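Local coordinates for protein nucleoside phosphorylase, putative (Trypanosoma brucei, PDB 3BJE) that phosphorolyses uridine as a homodimer, releasing uracil and ribose 1-phosphate, at residues R193-Q198 and L277-S282; D205-M210 and I298-D303; D235-V240 and K336-I341. All blocks are in the same frame, centred on the assembly; numbering follows the deposited sequence.

Contact 1: residues R193-Q198 and L277-S282; sequences RIVREQ and LKFNLS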
loop_
_atom_site.group_PDB
_atom_site.type_symbol
_atom_site.label_atom_id
_atom_site.label_comp_id
_atom_site.label_asym_id
_atom_site.label_seq_id
_atom_site.Cartn_x
_atom_site.Cartn_y
_atom_site.Cartn_z
ATOM N N ARG A 193 -15.988 -10.780 -17.145
ATOM C CA ARG A 193 -16.962 -10.320 -18.138
ATOM C C ARG A 193 -18.099 -9.566 -17.451
ATOM O O ARG A 193 -18.476 -8.477 -17.884
ATOM C CB ARG A 193 -17.532 -11.498 -18.962
ATOM C CG ARG A 193 -18.557 -11.081 -20.010
ATOM C CD ARG A 193 -19.197 -12.281 -20.678
ATOM N NE ARG A 193 -20.216 -12.936 -19.853
ATOM C CZ ARG A 193 -21.509 -12.598 -19.826
ATOM N NH1 ARG A 193 -21.964 -11.567 -20.531
ATOM N NH2 ARG A 193 -22.353 -13.281 -19.058
ATOM N N ILE A 194 -18.660 -10.148 -16.399
ATOM C CA ILE A 194 -19.784 -9.539 -15.710
ATOM C C ILE A 194 -19.369 -8.222 -15.069
ATOM O O ILE A 194 -20.045 -7.211 -15.214
ATOM C CB ILE A 194 -20.398 -10.511 -14.666
ATOM C CG1 ILE A 194 -21.084 -11.681 -15.370
ATOM C CG2 ILE A 194 -21.397 -9.806 -13.750
ATOM C CD1 ILE A 194 -22.375 -11.314 -16.111
ATOM N N VAL A 195 -18.234 -8.212 -14.386
ATOM C CA VAL A 195 -17.767 -6.981 -13.743
ATOM C C VAL A 195 -17.490 -5.877 -14.778
ATOM O O VAL A 195 -17.850 -4.715 -14.567
ATOM C CB VAL A 195 -16.493 -7.233 -12.880
ATOM C CG1 VAL A 195 -15.930 -5.908 -12.360
ATOM C CG2 VAL A 195 -16.822 -8.150 -11.708
ATOM N N ARG A 196 -16.842 -6.219 -15.886
ATOM C CA ARG A 196 -16.561 -5.238 -16.936
ATOM C C ARG A 196 -17.824 -4.711 -17.631
ATOM O O ARG A 196 -17.847 -3.551 -18.060
ATOM C CB ARG A 196 -15.613 -5.844 -17.972
ATOM C CG ARG A 196 -14.212 -6.094 -17.433
ATOM C CD ARG A 196 -13.348 -4.869 -17.562
ATOM N NE ARG A 196 -13.148 -4.555 -18.977
ATOM C CZ ARG A 196 -12.470 -3.500 -19.420
ATOM N NH1 ARG A 196 -11.893 -2.668 -18.566
ATOM N NH2 ARG A 196 -12.348 -3.295 -20.730
ATOM N N GLU A 197 -18.853 -5.543 -17.764
ATOM C CA GLU A 197 -20.050 -5.156 -18.513
ATOM C C GLU A 197 -21.063 -4.423 -17.657
ATOM O O GLU A 197 -21.761 -3.532 -18.141
ATOM C CB GLU A 197 -20.696 -6.382 -19.179
ATOM C CG GLU A 197 -19.843 -6.897 -20.338
ATOM C CD GLU A 197 -20.390 -8.145 -21.034
ATOM O OE1 GLU A 197 -21.411 -8.715 -20.594
ATOM O OE2 GLU A 197 -19.767 -8.558 -22.039
ATOM N N GLN A 198 -21.091 -4.770 -16.374
ATOM C CA GLN A 198 -22.148 -4.347 -15.462
ATOM C C GLN A 198 -21.695 -3.444 -14.314
ATOM O O GLN A 198 -22.459 -3.242 -13.366
ATOM C CB GLN A 198 -22.842 -5.576 -14.883
ATOM C CG GLN A 198 -23.550 -6.423 -15.939
ATOM C CD GLN A 198 -24.219 -7.645 -15.361
ATOM O OE1 GLN A 198 -24.522 -7.691 -14.165
ATOM N NE2 GLN A 198 -24.447 -8.653 -16.207
ATOM N N LEU A 277 -24.346 -7.777 -8.484
ATOM C CA LEU A 277 -23.818 -8.823 -9.351
ATOM C C LEU A 277 -24.144 -10.223 -8.844
ATOM O O LEU A 277 -24.158 -10.488 -7.631
ATOM C CB LEU A 277 -22.300 -8.687 -9.555
ATOM C CG LEU A 277 -21.770 -7.324 -10.010
ATOM C CD1 LEU A 277 -20.303 -7.383 -10.233
ATOM C CD2 LEU A 277 -22.472 -6.889 -11.297
ATOM N N LYS A 278 -24.379 -11.114 -9.804
ATOM C CA LYS A 278 -24.509 -12.523 -9.558
ATOM C C LYS A 278 -23.671 -13.220 -10.614
ATOM O O LYS A 278 -23.826 -12.958 -11.810
ATOM C CB LYS A 278 -25.976 -12.939 -9.655
ATOM C CG LYS A 278 -26.827 -12.369 -8.541
ATOM C CD LYS A 278 -28.261 -12.860 -8.606
ATOM C CE LYS A 278 -29.023 -12.447 -7.351
ATOM N NZ LYS A 278 -28.391 -12.985 -6.099
ATOM N N PHE A 279 -22.757 -14.075 -10.174
ATOM C CA PHE A 279 -21.911 -14.816 -11.078
ATOM C C PHE A 279 -22.444 -16.225 -11.167
ATOM O O PHE A 279 -22.475 -16.933 -10.168
ATOM C CB PHE A 279 -20.470 -14.837 -10.563
ATOM C CG PHE A 279 -19.913 -13.465 -10.248
ATOM C CD1 PHE A 279 -19.917 -12.467 -11.213
ATOM C CD2 PHE A 279 -19.400 -13.177 -8.990
ATOM C CE1 PHE A 279 -19.434 -11.223 -10.941
ATOM C CE2 PHE A 279 -18.891 -11.911 -8.708
ATOM C CZ PHE A 279 -18.904 -10.936 -9.689
ATOM N N ASN A 280 -22.864 -16.619 -12.364
ATOM C CA ASN A 280 -23.327 -17.985 -12.616
ATOM C C ASN A 280 -22.122 -18.845 -12.948
ATOM O O ASN A 280 -21.706 -18.941 -14.103
ATOM C CB ASN A 280 -24.335 -17.984 -13.752
ATOM C CG ASN A 280 -25.606 -17.241 -13.391
ATOM O OD1 ASN A 280 -26.175 -17.451 -12.318
ATOM N ND2 ASN A 280 -26.050 -16.357 -14.278
ATOM N N LEU A 281 -21.545 -19.452 -11.918
ATOM C CA LEU A 281 -20.280 -20.160 -12.056
ATOM C C LEU A 281 -20.458 -21.683 -12.044
ATOM O O LEU A 281 -21.548 -22.201 -11.774
ATOM C CB LEU A 281 -19.311 -19.689 -10.971
ATOM C CG LEU A 281 -19.071 -18.176 -10.982
ATOM C CD1 LEU A 281 -18.029 -17.781 -9.938
ATOM C CD2 LEU A 281 -18.600 -17.714 -12.357
ATOM N N SER A 282 -19.374 -22.390 -12.351
ATOM C CA SER A 282 -19.435 -23.839 -12.597
ATOM C C SER A 282 -20.074 -24.600 -11.456
ATOM O O SER A 282 -20.826 -25.539 -11.689
ATOM C CB SER A 282 -18.045 -24.412 -12.875
ATOM O OG SER A 282 -17.213 -24.318 -11.733
HETATM O O HOH W 1 -24.915 -9.993 -12.592
#
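Ile194 and Phe279 bring helix 186-198 and the short strand 279-281 together, with 7.3 Å between the CA of Ile194 and the CA of Phe279. Facing residues 193-198 of the helix is the chain that follows helix 270-276 and leads on to strand 279-281; no hydrogen bond runs directly between the two segments, so they meet through side chains and one water. Ile194 points at the other segment. Its CG2 is set anti to the backbone N and comes to the edge of the Phe279 ring, near the ring plane, at 3.7 Å from CE1. The Phe279 CG is anti to its own carbonyl carbon (chi1 -53°), and from there the ring reaches the helix with CE1 and CZ. Val195 CG2 sits obliquely off the same ring, 4.0 Å from the Phe279 CZ. Leu277 splits its branches between neighbours: CD1 lies 3.9 Å from Val195 CG2, whereas CD2 packs on both Ile194 CG2 and Gln198. Against Leu277 CD2, Gln198 lays its CB and also its amide oxygen OE1, the latter at 3.6 Å. That oxygen accepts a hydrogen bond from a water at 2.8 Å, and the same water accepts one from the Lys278 N at 3.1 Å, a bridge between the exposed Gln198 and Lys278. On the outer side of the helix Arg193 and Glu197 form a salt bridge one turn apart, and Arg193 has a second acidic partner in Glu190. Ile191, one turn before Val195, and Val288 on strand 284-292 also touch the Phe279 ring. Strand 279-281 pairs antiparallel with strand 284-292, and a helix packed on such a strand pair through aliphatic and aromatic side chains fits the alpha/beta fold of the nucleoside phosphorylase family.

Contact 2: residues D205-M210 and I298-D303; sequences DIYTSM and ICYLSD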
loop_
_atom_site.group_PDB
_atom_site.type_symbol
_atom_site.label_atom_id
_atom_site.label_comp_id
_atom_site.label_asym_id
_atom_site.label_seq_id
_atom_site.Cartn_x
_atom_site.Cartn_y
_atom_site.Cartn_z
ATOM N N ASP A 205 -8.613 -2.019 -16.183
ATOM C CA ASP A 205 -8.132 -3.346 -16.610
ATOM C C ASP A 205 -8.026 -4.249 -15.366
ATOM O O ASP A 205 -6.936 -4.614 -14.919
ATOM C CB ASP A 205 -6.787 -3.236 -17.347
ATOM C CG ASP A 205 -6.321 -4.550 -17.930
ATOM O OD1 ASP A 205 -7.091 -5.532 -17.976
ATOM O OD2 ASP A 205 -5.159 -4.609 -18.364
ATOM N N ILE A 206 -9.176 -4.598 -14.796
ATOM C CA ILE A 206 -9.223 -5.461 -13.608
ATOM C C ILE A 206 -8.672 -6.856 -13.889
ATOM O O ILE A 206 -8.650 -7.317 -15.037
ATOM C CB ILE A 206 -10.642 -5.574 -13.026
ATOM C CG1 ILE A 206 -11.603 -6.183 -14.054
ATOM C CG2 ILE A 206 -11.142 -4.204 -12.613
ATOM C CD1 ILE A 206 -12.903 -6.675 -13.461
ATOM N N TYR A 207 -8.196 -7.514 -12.841
ATOM C CA TYR A 207 -7.825 -8.901 -12.945
ATOM C C TYR A 207 -8.625 -9.742 -11.950
ATOM O O TYR A 207 -9.438 -9.211 -11.195
ATOM C CB TYR A 207 -6.337 -9.094 -12.764
ATOM C CG TYR A 207 -5.752 -8.742 -11.422
ATOM C CD1 TYR A 207 -5.498 -9.729 -10.472
ATOM C CD2 TYR A 207 -5.409 -7.431 -11.111
ATOM C CE1 TYR A 207 -4.946 -9.415 -9.242
ATOM C CE2 TYR A 207 -4.850 -7.102 -9.879
ATOM C CZ TYR A 207 -4.612 -8.110 -8.949
ATOM O OH TYR A 207 -4.000 -7.834 -7.739
ATOM N N THR A 208 -8.441 -11.062 -12.013
ATOM C CA THR A 208 -9.106 -11.975 -11.106
ATOM C C THR A 208 -8.119 -12.977 -10.539
ATOM O O THR A 208 -7.018 -13.162 -11.070
ATOM C CB THR A 208 -10.233 -12.741 -11.825
ATOM O OG1 THR A 208 -9.689 -13.456 -12.935
ATOM C CG2 THR A 208 -11.352 -11.782 -12.338
ATOM N N SER A 209 -8.538 -13.640 -9.476
ATOM C CA SER A 209 -7.826 -14.809 -8.946
ATOM C C SER A 209 -8.793 -15.673 -8.129
ATOM O O SER A 209 -10.020 -15.503 -8.181
ATOM C CB SER A 209 -6.618 -14.369 -8.107
ATOM O OG SER A 209 -5.729 -15.451 -7.840
ATOM N N MET A 210 -8.231 -16.622 -7.394
ATOM C CA MET A 210 -9.037 -17.511 -6.575
ATOM C C MET A 210 -8.159 -18.028 -5.446
ATOM O O MET A 210 -6.983 -18.328 -5.654
ATOM C CB MET A 210 -9.553 -18.679 -7.414
ATOM C CG MET A 210 -10.639 -19.505 -6.727
ATOM S SD MET A 210 -11.153 -20.983 -7.647
ATOM C CE MET A 210 -9.634 -21.908 -7.681
ATOM N N ILE A 298 -2.671 -11.434 -2.853
ATOM C CA ILE A 298 -2.325 -12.633 -2.098
ATOM C C ILE A 298 -2.657 -13.852 -2.912
ATOM O O ILE A 298 -1.855 -14.778 -3.027
ATOM C CB ILE A 298 -3.105 -12.703 -0.770
ATOM C CG1 ILE A 298 -2.580 -11.657 0.189
ATOM C CG2 ILE A 298 -3.019 -14.100 -0.135
ATOM C CD1 ILE A 298 -3.464 -11.493 1.432
ATOM N N CYS A 299 -3.887 -13.903 -3.431
ATOM C CA CYS A 299 -4.314 -15.051 -4.218
ATOM C C CYS A 299 -3.501 -15.214 -5.514
ATOM O O CYS A 299 -3.055 -16.310 -5.866
ATOM C CB CYS A 299 -5.801 -14.944 -4.528
ATOM S SG CYS A 299 -6.839 -15.201 -3.065
ATOM N N TYR A 300 -3.359 -14.125 -6.248
ATOM C CA TYR A 300 -2.688 -14.176 -7.548
ATOM C C TYR A 300 -1.210 -14.529 -7.451
ATOM O O TYR A 300 -0.718 -15.415 -8.159
ATOM C CB TYR A 300 -2.852 -12.848 -8.286
ATOM C CG TYR A 300 -2.301 -12.896 -9.695
ATOM C CD1 TYR A 300 -3.106 -13.221 -10.779
ATOM C CD2 TYR A 300 -0.959 -12.645 -9.936
ATOM C CE1 TYR A 300 -2.579 -13.291 -12.063
ATOM C CE2 TYR A 300 -0.419 -12.701 -11.214
ATOM C CZ TYR A 300 -1.236 -13.040 -12.277
ATOM O OH TYR A 300 -0.725 -13.108 -13.550
ATOM N N LEU A 301 -0.493 -13.809 -6.604
ATOM C CA LEU A 301 0.947 -14.009 -6.495
ATOM C C LEU A 301 1.247 -15.368 -5.827
ATOM O O LEU A 301 2.180 -16.049 -6.251
ATOM C CB LEU A 301 1.557 -12.872 -5.702
ATOM C CG LEU A 301 1.487 -11.491 -6.385
ATOM C CD1 LEU A 301 2.064 -10.410 -5.482
ATOM C CD2 LEU A 301 2.271 -11.471 -7.693
ATOM N N SER A 302 0.436 -15.783 -4.839
ATOM C CA SER A 302 0.637 -17.104 -4.214
ATOM C C SER A 302 0.411 -18.209 -5.241
ATOM O O SER A 302 1.223 -19.153 -5.348
ATOM C CB SER A 302 -0.252 -17.303 -2.982
ATOM O OG SER A 302 0.076 -16.377 -1.966
ATOM N N ASP A 303 -0.682 -18.106 -5.997
ATOM C CA ASP A 303 -0.975 -19.115 -6.996
ATOM C C ASP A 303 0.144 -19.177 -8.030
ATOM O O ASP A 303 0.533 -20.263 -8.460
ATOM C CB ASP A 303 -2.329 -18.872 -7.662
ATOM C CG ASP A 303 -2.536 -19.757 -8.863
ATOM O OD1 ASP A 303 -2.959 -20.927 -8.672
ATOM O OD2 ASP A 303 -2.237 -19.305 -9.988
HETATM O O HOH W 2 -4.391 -18.395 -4.541
HETATM O O HOH W 3 -6.039 -19.877 -7.705
#
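Ser209 on strand 207-210 lies against the backbone of helix 295-305, where its OG is 3.1 Å from the Tyr300 N, at an angle too poor for a hydrogen bond. With OG anti to its own backbone N (chi1 -166°), the hydroxyl rests by the Cys299-Tyr300 peptide and also touches the Cys299 CB at 3.4 Å. Such a small side chain goes with the close approach of strand and helix, whose axes come within 7.0 Å at an angle of 70°. Beside it, Tyr207 directs its ring edge toward the face of the Tyr300 ring in an offset edge-to-face pair, centroids 5.7 Å apart and planes at 74°. Tyr207 CE1 also meets the Tyr300 CB. Polar links between the segments pass through water: one molecule donates to the Met210 O and to the Cys299 O, at 2.8 Å each, and a second runs from the Met210 carbonyl to the Asp303 side chain, donating only weakly to OD1. Further out, Tyr207 OH is hydrogen-bonded to Asp171 and to Ser296, the latter near the start of the same helix, while Tyr300 OH is bonded to the Tyr177 O. Both rings are thus fixed at their far ends. Chemically, then, strand and helix are joined by van der Waals and aromatic contact; no direct hydrogen bond crosses, and water bridges Met210 O to Cys299 O, which also accepts the helical bond from Asp303 N.

Contact 3: residues D235-V240 and K336-I341; sequences DKQQYV and KRCIKI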
loop_
_atom_site.group_PDB
_atom_site.type_symbol
_atom_site.label_atom_id
_atom_site.label_comp_id
_atom_site.label_asym_id
_atom_site.label_seq_id
_atom_site.Cartn_x
_atom_site.Cartn_y
_atom_site.Cartn_z
ATOM N N ASP A 235 -21.303 -17.333 21.418
ATOM C CA ASP A 235 -19.977 -17.749 20.945
ATOM C C ASP A 235 -20.028 -18.316 19.519
ATOM O O ASP A 235 -19.033 -18.845 19.036
ATOM C CB ASP A 235 -19.357 -18.773 21.925
ATOM C CG ASP A 235 -17.891 -19.138 21.585
ATOM O OD1 ASP A 235 -17.088 -18.239 21.227
ATOM O OD2 ASP A 235 -17.538 -20.338 21.686
ATOM N N LYS A 236 -21.173 -18.221 18.840
ATOM C CA LYS A 236 -21.252 -18.667 17.437
ATOM C C LYS A 236 -20.571 -17.658 16.497
ATOM O O LYS A 236 -20.527 -16.460 16.784
ATOM C CB LYS A 236 -22.694 -18.857 16.980
ATOM C CG LYS A 236 -23.491 -19.857 17.809
ATOM C CD LYS A 236 -23.160 -21.309 17.485
ATOM C CE LYS A 236 -24.044 -22.248 18.306
ATOM N NZ LYS A 236 -23.738 -23.695 18.093
ATOM N N GLN A 237 -20.070 -18.151 15.372
ATOM C CA GLN A 237 -19.456 -17.284 14.365
ATOM C C GLN A 237 -20.130 -17.523 13.036
ATOM O O GLN A 237 -20.078 -18.628 12.505
ATOM C CB GLN A 237 -17.947 -17.531 14.226
ATOM C CG GLN A 237 -17.251 -16.616 13.211
ATOM C CD GLN A 237 -17.406 -15.145 13.549
ATOM O OE1 GLN A 237 -17.107 -14.723 14.672
ATOM N NE2 GLN A 237 -17.863 -14.348 12.576
ATOM N N GLN A 238 -20.785 -16.492 12.510
ATOM C CA GLN A 238 -21.411 -16.578 11.205
ATOM C C GLN A 238 -20.333 -16.375 10.143
ATOM O O GLN A 238 -19.380 -15.624 10.353
ATOM C CB GLN A 238 -22.525 -15.535 11.063
ATOM C CG GLN A 238 -23.708 -15.778 12.015
ATOM C CD GLN A 238 -24.810 -14.722 11.907
ATOM O OE1 GLN A 238 -24.561 -13.521 12.064
ATOM N NE2 GLN A 238 -26.040 -15.170 11.653
ATOM N N TYR A 239 -20.492 -17.066 9.020
ATOM C CA TYR A 239 -19.611 -16.894 7.878
ATOM C C TYR A 239 -20.350 -16.982 6.552
ATOM O O TYR A 239 -21.465 -17.514 6.469
ATOM C CB TYR A 239 -18.457 -17.901 7.911
ATOM C CG TYR A 239 -18.826 -19.327 7.588
ATOM C CD1 TYR A 239 -18.584 -19.866 6.322
ATOM C CD2 TYR A 239 -19.378 -20.144 8.548
ATOM C CE1 TYR A 239 -18.908 -21.193 6.028
ATOM C CE2 TYR A 239 -19.716 -21.474 8.268
ATOM C CZ TYR A 239 -19.474 -21.991 7.007
ATOM O OH TYR A 239 -19.796 -23.310 6.735
ATOM N N VAL A 240 -19.700 -16.430 5.532
ATOM C CA VAL A 240 -20.175 -16.444 4.157
ATOM C C VAL A 240 -18.988 -16.736 3.236
ATOM O O VAL A 240 -17.842 -16.480 3.604
ATOM C CB VAL A 240 -20.836 -15.086 3.768
ATOM C CG1 VAL A 240 -22.066 -14.818 4.634
ATOM C CG2 VAL A 240 -19.856 -13.913 3.869
ATOM N N LYS A 336 -11.464 -12.730 18.167
ATOM C CA LYS A 336 -10.967 -13.835 18.989
ATOM C C LYS A 336 -11.476 -15.187 18.469
ATOM O O LYS A 336 -10.709 -16.137 18.364
ATOM C CB LYS A 336 -11.320 -13.628 20.469
ATOM C CG LYS A 336 -10.524 -12.492 21.095
ATOM C CD LYS A 336 -10.751 -12.344 22.587
ATOM C CE LYS A 336 -10.403 -10.918 23.058
ATOM N NZ LYS A 336 -9.092 -10.415 22.535
ATOM N N ARG A 337 -12.751 -15.257 18.095
ATOM C CA ARG A 337 -13.308 -16.497 17.536
ATOM C C ARG A 337 -12.633 -16.836 16.217
ATOM O O ARG A 337 -12.313 -17.982 15.945
ATOM C CB ARG A 337 -14.813 -16.373 17.293
ATOM C CG ARG A 337 -15.635 -16.195 18.553
ATOM C CD ARG A 337 -17.119 -16.295 18.234
ATOM N NE ARG A 337 -17.603 -15.115 17.520
ATOM C CZ ARG A 337 -18.080 -14.018 18.106
ATOM N NH1 ARG A 337 -18.172 -13.911 19.430
ATOM N NH2 ARG A 337 -18.491 -13.011 17.350
ATOM N N CYS A 338 -12.430 -15.822 15.385
ATOM C CA CYS A 338 -11.931 -16.043 14.040
ATOM C C CYS A 338 -10.451 -16.401 14.044
ATOM O O CYS A 338 -10.001 -17.141 13.170
ATOM C CB CYS A 338 -12.200 -14.822 13.167
ATOM S SG CYS A 338 -13.975 -14.607 12.879
ATOM N N ILE A 339 -9.699 -15.865 15.006
ATOM C CA ILE A 339 -8.289 -16.235 15.145
ATOM C C ILE A 339 -8.184 -17.739 15.372
ATOM O O ILE A 339 -7.402 -18.415 14.710
ATOM C CB ILE A 339 -7.574 -15.476 16.274
ATOM C CG1 ILE A 339 -7.392 -14.004 15.894
ATOM C CG2 ILE A 339 -6.190 -16.104 16.575
ATOM C CD1 ILE A 339 -7.044 -13.110 17.071
ATOM N N LYS A 340 -8.977 -18.264 16.304
ATOM C CA LYS A 340 -8.942 -19.692 16.588
ATOM C C LYS A 340 -9.357 -20.506 15.368
ATOM O O LYS A 340 -8.738 -21.510 15.036
ATOM C CB LYS A 340 -9.849 -20.047 17.769
ATOM C CG LYS A 340 -9.653 -21.474 18.216
ATOM C CD LYS A 340 -10.521 -21.829 19.413
ATOM C CE LYS A 340 -10.328 -23.292 19.815
ATOM N NZ LYS A 340 -10.552 -24.214 18.665
ATOM N N ILE A 341 -10.417 -20.069 14.705
ATOM C CA ILE A 341 -10.888 -20.731 13.494
ATOM C C ILE A 341 -9.783 -20.789 12.424
ATOM O O ILE A 341 -9.592 -21.826 11.786
ATOM C CB ILE A 341 -12.150 -20.014 12.932
ATOM C CG1 ILE A 341 -13.372 -20.354 13.789
ATOM C CG2 ILE A 341 -12.385 -20.360 11.466
ATOM C CD1 ILE A 341 -14.549 -19.413 13.599
HETATM O O HOH W 4 -17.116 -15.764 21.648
HETATM O O HOH W 5 -19.414 -12.127 14.875
#
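Gln237 OE1 is the acceptor on which Arg337 of helix 329-348 fastens. Arg337 NE donates to it at 2.9 Å with an N-H...O angle of 162°, the oxygen lying close to the guanidinium plane and the donor tilted out of the amide's carbonyl plane. A second N-H, on NH2, reaches the same oxygen only weakly, at 3.5 Å. The amide and guanidinium planes are 23° apart. Gln237 points at the helix, and a bend at chi2 (59°) brings its CD to the Cys338 SG, 3.5 Å away, while its CG rests on Ile341 CD1. The other end of the amide is used as well: Gln237 NE2 donates to the Gln238 O at 3.0 Å, onto a lone pair in the carbonyl plane, and also to the Leu159 O. Hydrogen bonds at both ends of the amide therefore fix its rotation. The rest of the guanidinium is served by water. NH2 donates to one molecule, which gives a weak bond back to Gln237 OE1, and NH1 donates to another, which in turn donates to Asp235 OD1. The charged ends are thus linked through water, NH1 and OD1 being 4.8 Å apart, while Arg337 CD packs directly on Asp235 O and OD1; the carboxylate probably still favours the positive charge. Over one guanidinium face lies the Lys236 O, offset toward the rim and not hydrogen-bonded to NE. Around the loop, the Asp235 O accepts from His226, the Gln237 N donates to Asn227, and Lys236 NZ is bonded to the Asn227 O and the Thr230 O. The contact joins the connection between helix 213-228 and strand 239-246 to the C-terminal helix of the alpha/beta phosphorylase fold.

Overall arrangement
All three contacts join a helix to a strand or to the chain leading into one. Contacts 1 and 2 are buried and contact 3 partly so, although the centre of contact 2 lies about 10 Å from the chain centre and those of contacts 1 and 3 about 22 and 17 Å. Contacts 1 and 2 adjoin, since helix 186-198 is followed by strand 207-210 and Val195 CG1 packs on Ile206 CD1. Contact 3 touches neither. Water bridges occur in all three; apolar packing dominates contact 1, contact 2 adds an aromatic pair, and contact 3 alone has direct hydrogen bonds between its segments, through a guanidinium and an amide.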